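Local structure of putative alpha KG dependent 2,4-D dioxygenase (Burkholderia xenovorans, 5J92) at residues 121-127 / 218-222; 148-154 / 268-274. The protein probably acts as an iron(II)- and 2-oxoglutarate-dependent dioxygenase of the TfdA family. All blocks are in the same frame, centred on the assembly; numbering follows the deposited sequence.

Contact 1: residues 121-127 / 218-222. With FE2 (Fe (II) ion), chain E.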
loop_
_atom_site.group_PDB
_atom_site.type_symbol
_atom_site.label_atom_id
_atom_site.label_comp_id
_atom_site.label_asym_id
_atom_site.label_seq_id
_atom_site.Cartn_x
_atom_site.Cartn_y
_atom_site.Cartn_z
ATOM N N TRP A 121 -6.502 -1.752 5.527
ATOM C CA TRP A 121 -7.525 -0.703 5.530
ATOM C C TRP A 121 -8.847 -1.222 4.978
ATOM O O TRP A 121 -8.900 -1.775 3.873
ATOM C CB TRP A 121 -7.083 0.488 4.680
ATOM C CG TRP A 121 -5.962 1.311 5.225
ATOM C CD1 TRP A 121 -4.665 1.312 4.795
ATOM C CD2 TRP A 121 -6.044 2.293 6.272
ATOM N NE1 TRP A 121 -3.931 2.237 5.523
ATOM C CE2 TRP A 121 -4.762 2.841 6.433
ATOM C CE3 TRP A 121 -7.087 2.756 7.089
ATOM C CZ2 TRP A 121 -4.484 3.834 7.379
ATOM C CZ3 TRP A 121 -6.809 3.753 8.033
ATOM C CH2 TRP A 121 -5.520 4.272 8.160
ATOM N N HIS A 122 -9.930 -1.028 5.731
ATOM C CA HIS A 122 -11.227 -1.513 5.267
ATOM C C HIS A 122 -12.344 -0.688 5.906
ATOM O O HIS A 122 -12.121 0.079 6.843
ATOM C CB HIS A 122 -11.375 -3.007 5.583
ATOM C CG HIS A 122 -11.345 -3.300 7.043
ATOM N ND1 HIS A 122 -10.192 -3.198 7.795
ATOM C CD2 HIS A 122 -12.330 -3.655 7.904
ATOM C CE1 HIS A 122 -10.462 -3.487 9.055
ATOM N NE2 HIS A 122 -11.750 -3.770 9.149
ATOM N N SER A 123 -13.549 -0.834 5.362
ATOM C CA SER A 123 -14.777 -0.295 5.940
ATOM C C SER A 123 -15.687 -1.470 6.293
ATOM O O SER A 123 -15.898 -2.357 5.460
ATOM C CB SER A 123 -15.483 0.656 4.967
ATOM O OG SER A 123 -16.643 1.234 5.559
ATOM N N ASP A 124 -16.190 -1.491 7.530
ATOM C CA ASP A 124 -16.846 -2.685 8.075
ATOM C C ASP A 124 -18.021 -3.153 7.228
ATOM O O ASP A 124 -18.934 -2.379 6.927
ATOM C CB ASP A 124 -17.317 -2.429 9.503
ATOM C CG ASP A 124 -16.169 -2.465 10.484
ATOM O OD1 ASP A 124 -15.069 -2.810 10.007
ATOM O OD2 ASP A 124 -16.361 -2.161 11.690
ATOM N N ALA A 125 -18.014 -4.449 6.897
ATOM C CA ALA A 125 -19.108 -5.123 6.195
ATOM C C ALA A 125 -19.449 -4.473 4.853
ATOM O O ALA A 125 -20.574 -4.640 4.342
ATOM C CB ALA A 125 -20.365 -5.220 7.073
ATOM N N SER A 126 -18.493 -3.768 4.245
ATOM C CA SER A 126 -18.707 -3.260 2.893
ATOM C C SER A 126 -18.896 -4.399 1.900
ATOM O O SER A 126 -19.364 -4.163 0.781
ATOM C CB SER A 126 -17.537 -2.364 2.462
ATOM O OG SER A 126 -16.350 -3.102 2.200
ATOM N N TYR A 127 -18.515 -5.625 2.280
ATOM C CA TYR A 127 -18.728 -6.807 1.458
ATOM C C TYR A 127 -20.162 -7.322 1.515
ATOM O O TYR A 127 -20.457 -8.336 0.878
ATOM C CB TYR A 127 -17.765 -7.927 1.871
ATOM C CG TYR A 127 -17.839 -8.315 3.331
ATOM C CD1 TYR A 127 -18.758 -9.261 3.775
ATOM C CD2 TYR A 127 -16.967 -7.762 4.263
ATOM C CE1 TYR A 127 -18.828 -9.619 5.108
ATOM C CE2 TYR A 127 -17.031 -8.115 5.603
ATOM C CZ TYR A 127 -17.957 -9.053 6.013
ATOM O OH TYR A 127 -18.019 -9.425 7.336
ATOM N N TYR A 218 -15.851 5.313 -1.301
ATOM C CA TYR A 218 -16.161 4.045 -0.644
ATOM C C TYR A 218 -15.016 3.056 -0.876
ATOM O O TYR A 218 -15.166 2.015 -1.515
ATOM C CB TYR A 218 -17.484 3.479 -1.151
ATOM C CG TYR A 218 -18.126 2.502 -0.199
ATOM C CD1 TYR A 218 -17.453 2.060 0.931
ATOM C CD2 TYR A 218 -19.420 2.039 -0.415
ATOM C CE1 TYR A 218 -18.043 1.188 1.824
ATOM C CE2 TYR A 218 -20.022 1.163 0.474
ATOM C CZ TYR A 218 -19.331 0.742 1.591
ATOM O OH TYR A 218 -19.917 -0.133 2.486
ATOM N N LEU A 219 -13.873 3.359 -0.269
ATOM C CA LEU A 219 -12.726 2.474 -0.382
ATOM C C LEU A 219 -12.787 1.399 0.697
ATOM O O LEU A 219 -13.357 1.604 1.770
ATOM C CB LEU A 219 -11.416 3.259 -0.262
ATOM C CG LEU A 219 -11.230 4.388 -1.296
ATOM C CD1 LEU A 219 -9.851 5.024 -1.153
ATOM C CD2 LEU A 219 -11.447 3.870 -2.710
ATOM N N SER A 220 -12.210 0.240 0.390
ATOM C CA SER A 220 -12.132 -0.842 1.358
ATOM C C SER A 220 -11.270 -1.933 0.761
ATOM O O SER A 220 -11.292 -2.153 -0.454
ATOM C CB SER A 220 -13.529 -1.401 1.700
ATOM O OG SER A 220 -13.451 -2.357 2.733
ATOM N N SER A 221 -10.542 -2.645 1.623
ATOM C CA SER A 221 -9.836 -3.824 1.136
ATOM C C SER A 221 -10.793 -4.817 0.484
ATOM O O SER A 221 -10.348 -5.677 -0.282
ATOM C CB SER A 221 -9.091 -4.509 2.278
ATOM O OG SER A 221 -10.026 -5.046 3.201
ATOM N N HIS A 222 -12.092 -4.742 0.808
ATOM C CA HIS A 222 -13.079 -5.644 0.229
ATOM C C HIS A 222 -13.377 -5.332 -1.228
ATOM O O HIS A 222 -13.868 -6.212 -1.936
ATOM C CB HIS A 222 -14.376 -5.597 1.045
ATOM C CG HIS A 222 -14.163 -5.799 2.515
ATOM N ND1 HIS A 222 -14.655 -4.933 3.466
ATOM C CD2 HIS A 222 -13.515 -6.776 3.195
ATOM C CE1 HIS A 222 -14.320 -5.363 4.670
ATOM N NE2 HIS A 222 -13.622 -6.477 4.534
HETATM FE FE FE2 E . -13.089 -3.625 11.208
HETATM O O HOH W 1 -18.845 -0.145 5.080
#
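Hydrogen bonds join the two loops at three points. S221 N donates to W121 O at 2.9 Å. S123 N donates to S220 OG over 3.0 Å, almost straight at 171°. S126 OG and H222 ND1 are hydrogen-bonded at 2.8 Å. With OG between the backbone N and the carbonyl carbon (chi1 72°), S126 turns its hydroxyl to H222. S126 OG meets the H222 ring at its edge, in plane. A water bridges the loops as well, donating to S123 OG and D124 O and bonded to Y218 OH; S123 OG also bonds to N266 O.

H122 and D124 are the first two ligands of the HxD...H facial triad of this dioxygenase family. H122 NE2 binds the iron(II) ion at 2.5 Å, and so does D124 OD1; H271 is the third protein ligand. R120 O holds H122 ND1, which helps fix the ring's rotation. S123 to S126 form a type II beta turn.

Ring contacts centre on H222. Y127 meets it edge-to-face, planes at 80°, with CD2 over the centre of the H222 ring. S221 OG lies over the opposite face, toward the rim. Y218 packs its OH against S126 CB at 3.3 Å.

Contact 2: residues 148-154 / 268-274. With FE2 (Fe (II) ion), chain E.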
loop_
_atom_site.group_PDB
_atom_site.type_symbol
_atom_site.label_atom_id
_atom_site.label_comp_id
_atom_site.label_asym_id
_atom_site.label_seq_id
_atom_site.Cartn_x
_atom_site.Cartn_y
_atom_site.Cartn_z
ATOM N N GLN A 148 -2.521 0.624 17.995
ATOM C CA GLN A 148 -3.387 1.732 17.640
ATOM C C GLN A 148 -4.468 1.269 16.675
ATOM O O GLN A 148 -4.320 0.279 15.961
ATOM C CB GLN A 148 -2.580 2.862 16.983
ATOM C CG GLN A 148 -1.462 3.446 17.869
ATOM C CD GLN A 148 -0.156 2.664 17.762
ATOM O OE1 GLN A 148 -0.112 1.576 17.175
ATOM N NE2 GLN A 148 0.904 3.194 18.374
ATOM N N THR A 149 -5.576 1.976 16.683
ATOM C CA THR A 149 -6.537 1.896 15.593
ATOM C C THR A 149 -6.401 3.189 14.799
ATOM O O THR A 149 -6.369 4.274 15.383
ATOM C CB THR A 149 -7.975 1.714 16.088
ATOM O OG1 THR A 149 -8.043 0.608 16.983
ATOM C CG2 THR A 149 -8.910 1.418 14.907
ATOM N N GLN A 150 -6.256 3.066 13.486
ATOM C CA GLN A 150 -6.062 4.209 12.615
ATOM C C GLN A 150 -7.291 4.402 11.738
ATOM O O GLN A 150 -7.957 3.433 11.357
ATOM C CB GLN A 150 -4.808 4.037 11.745
ATOM C CG GLN A 150 -3.538 3.841 12.555
ATOM C CD GLN A 150 -2.265 3.916 11.717
ATOM O OE1 GLN A 150 -2.247 3.558 10.532
ATOM N NE2 GLN A 150 -1.185 4.389 12.340
ATOM N N PHE A 151 -7.592 5.668 11.435
ATOM C CA PHE A 151 -8.801 6.034 10.711
ATOM C C PHE A 151 -8.425 6.960 9.572
ATOM O O PHE A 151 -7.724 7.955 9.785
ATOM C CB PHE A 151 -9.832 6.704 11.634
ATOM C CG PHE A 151 -10.274 5.831 12.771
ATOM C CD1 PHE A 151 -11.325 4.942 12.598
ATOM C CD2 PHE A 151 -9.618 5.876 14.003
ATOM C CE1 PHE A 151 -11.741 4.116 13.639
ATOM C CE2 PHE A 151 -10.021 5.057 15.051
ATOM C CZ PHE A 151 -11.088 4.172 14.866
ATOM N N ALA A 152 -8.899 6.643 8.373
ATOM C CA ALA A 152 -8.612 7.427 7.182
ATOM C C ALA A 152 -9.889 8.094 6.695
ATOM O O ALA A 152 -10.904 7.421 6.468
ATOM C CB ALA A 152 -7.993 6.555 6.090
ATOM N N ASP A 153 -9.835 9.415 6.537
ATOM C CA ASP A 153 -11.019 10.209 6.199
ATOM C C ASP A 153 -11.282 10.143 4.693
ATOM O O ASP A 153 -10.554 10.754 3.903
ATOM C CB ASP A 153 -10.820 11.648 6.662
ATOM C CG ASP A 153 -12.098 12.495 6.543
ATOM O OD1 ASP A 153 -13.012 12.128 5.760
ATOM O OD2 ASP A 153 -12.163 13.538 7.243
ATOM N N MET A 154 -12.319 9.398 4.291
ATOM C CA MET A 154 -12.668 9.278 2.877
ATOM C C MET A 154 -13.339 10.532 2.311
ATOM O O MET A 154 -13.413 10.677 1.079
ATOM C CB MET A 154 -13.594 8.074 2.656
ATOM C CG MET A 154 -12.971 6.721 3.010
ATOM S SD MET A 154 -11.483 6.371 2.056
ATOM C CE MET A 154 -10.224 6.806 3.217
ATOM N N ALA A 268 -17.998 7.040 6.260
ATOM C CA ALA A 268 -17.069 8.107 5.919
ATOM C C ALA A 268 -15.608 7.708 6.079
ATOM O O ALA A 268 -14.731 8.559 5.915
ATOM C CB ALA A 268 -17.339 9.347 6.788
ATOM N N LEU A 269 -15.317 6.454 6.411
ATOM C CA LEU A 269 -13.973 6.109 6.837
ATOM C C LEU A 269 -13.540 4.766 6.288
ATOM O O LEU A 269 -14.350 3.945 5.853
ATOM C CB LEU A 269 -13.861 6.028 8.368
ATOM C CG LEU A 269 -14.175 7.290 9.152
ATOM C CD1 LEU A 269 -14.517 6.921 10.560
ATOM C CD2 LEU A 269 -12.932 8.195 9.099
ATOM N N MET A 270 -12.231 4.570 6.343
ATOM C CA MET A 270 -11.605 3.270 6.433
ATOM C C MET A 270 -10.880 3.252 7.768
ATOM O O MET A 270 -10.576 4.309 8.345
ATOM C CB MET A 270 -10.624 3.018 5.279
ATOM C CG MET A 270 -11.281 2.561 3.973
ATOM S SD MET A 270 -10.098 1.889 2.799
ATOM C CE MET A 270 -8.906 3.210 2.708
ATOM N N HIS A 271 -10.633 2.056 8.276
ATOM C CA HIS A 271 -9.853 1.951 9.501
ATOM C C HIS A 271 -9.023 0.679 9.433
ATOM O O HIS A 271 -9.264 -0.205 8.609
ATOM C CB HIS A 271 -10.744 1.935 10.739
ATOM C CG HIS A 271 -11.544 0.682 10.863
ATOM N ND1 HIS A 271 -12.691 0.457 10.130
ATOM C CD2 HIS A 271 -11.338 -0.435 11.597
ATOM C CE1 HIS A 271 -13.162 -0.741 10.417
ATOM N NE2 HIS A 271 -12.363 -1.298 11.310
ATOM N N ARG A 272 -8.050 0.586 10.331
ATOM C CA ARG A 272 -7.239 -0.616 10.413
ATOM C C ARG A 272 -6.639 -0.681 11.801
ATOM O O ARG A 272 -6.432 0.352 12.440
ATOM C CB ARG A 272 -6.124 -0.635 9.355
ATOM C CG ARG A 272 -5.009 0.386 9.617
ATOM C CD ARG A 272 -3.888 0.332 8.572
ATOM N NE ARG A 272 -2.823 1.286 8.904
ATOM C CZ ARG A 272 -1.613 1.285 8.350
ATOM N NH1 ARG A 272 -1.324 0.386 7.433
ATOM N NH2 ARG A 272 -0.686 2.173 8.728
ATOM N N GLY A 273 -6.354 -1.903 12.250
ATOM C CA GLY A 273 -5.616 -2.105 13.479
ATOM C C GLY A 273 -4.129 -2.224 13.204
ATOM O O GLY A 273 -3.711 -2.610 12.119
ATOM N N ARG A 274 -3.337 -1.832 14.182
ATOM C CA ARG A 274 -1.891 -1.915 14.103
ATOM C C ARG A 274 -1.382 -3.001 15.032
ATOM O O ARG A 274 -1.958 -3.204 16.105
ATOM C CB ARG A 274 -1.239 -0.573 14.479
ATOM C CG ARG A 274 -1.666 0.600 13.574
ATOM C CD ARG A 274 -1.078 0.461 12.170
ATOM N NE ARG A 274 0.377 0.499 12.224
ATOM C CZ ARG A 274 1.175 -0.279 11.506
ATOM N NH1 ARG A 274 0.656 -1.179 10.685
ATOM N NH2 ARG A 274 2.492 -0.178 11.633
HETATM FE FE FE2 E . -13.089 -3.625 11.208
HETATM O O HOH W 2 1.725 1.308 15.009
#
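Strands 149-153 and 269-273 run antiparallel, their axes 4.6 Å apart at closest approach and their directions at 160°. They are neighbours in a three-stranded sheet of the double-stranded beta-helix (cupin) core, with 251-254 on the other side of 149-153. Q150 with R272 and A152 with M270 are hydrogen-bonded pairs. T149 with G273, F151 with H271 and D153 with L269 are non-hydrogen-bonded pairs. Past the strand ends, R274 N donates to Q148 O and M154 N to A268 O.

The face with F151 and H271 looks to the metal. H271 CG sits between its backbone N and carbonyl carbon (chi1 69°), and the ring reaches the iron(II) ion with NE2 at 2.4 Å. F151 CD1 packs on H271 CB at 3.6 Å. W264 meets both rings. At the far end of this face, L269 CD2 lies 3.4 Å from A152 O.

The other face carries M270, R272, Q150 and A152. M154 bends back so that its CE meets M270 CE at 3.9 Å. The bent R274 chain crosses Q150, with R274 CD 3.7 Å from Q150 CD. Both arginines also reach the second subunit, R272 to its E243 and R274 to its E240, by salt bridges. Q150 NE2 bonds to S253 OG.

The R272 chain is extended from CG to NE and lies alongside Q150. Q150 OE1 accepts from R272 NH2 at 2.8 Å and from R272 NE at 2.9 Å, both from the same face of the amide, while staying in the guanidinium plane.

In the fold
The centres of contacts 1 and 2 lie 11 Å apart, and the two contacts touch. Along the chain their segments alternate: 121-127, 148-154, 218-222, 268-274. Contact 1 joins two loops, one after helix 110-117 and one between strands 215-217 and 223-226. Contact 2 joins two strands of the three-stranded sheet. A probable hydrogen bond from H271 N to H122 O ties the metal-binding loop to strand 269-273. W121 packs on R272, and L219 on M270. The iron(II) site is thus assembled from both contacts, the loop giving two ligands and the strand the third. Contact 2 also reaches the second subunit, which contact 1 does not touch.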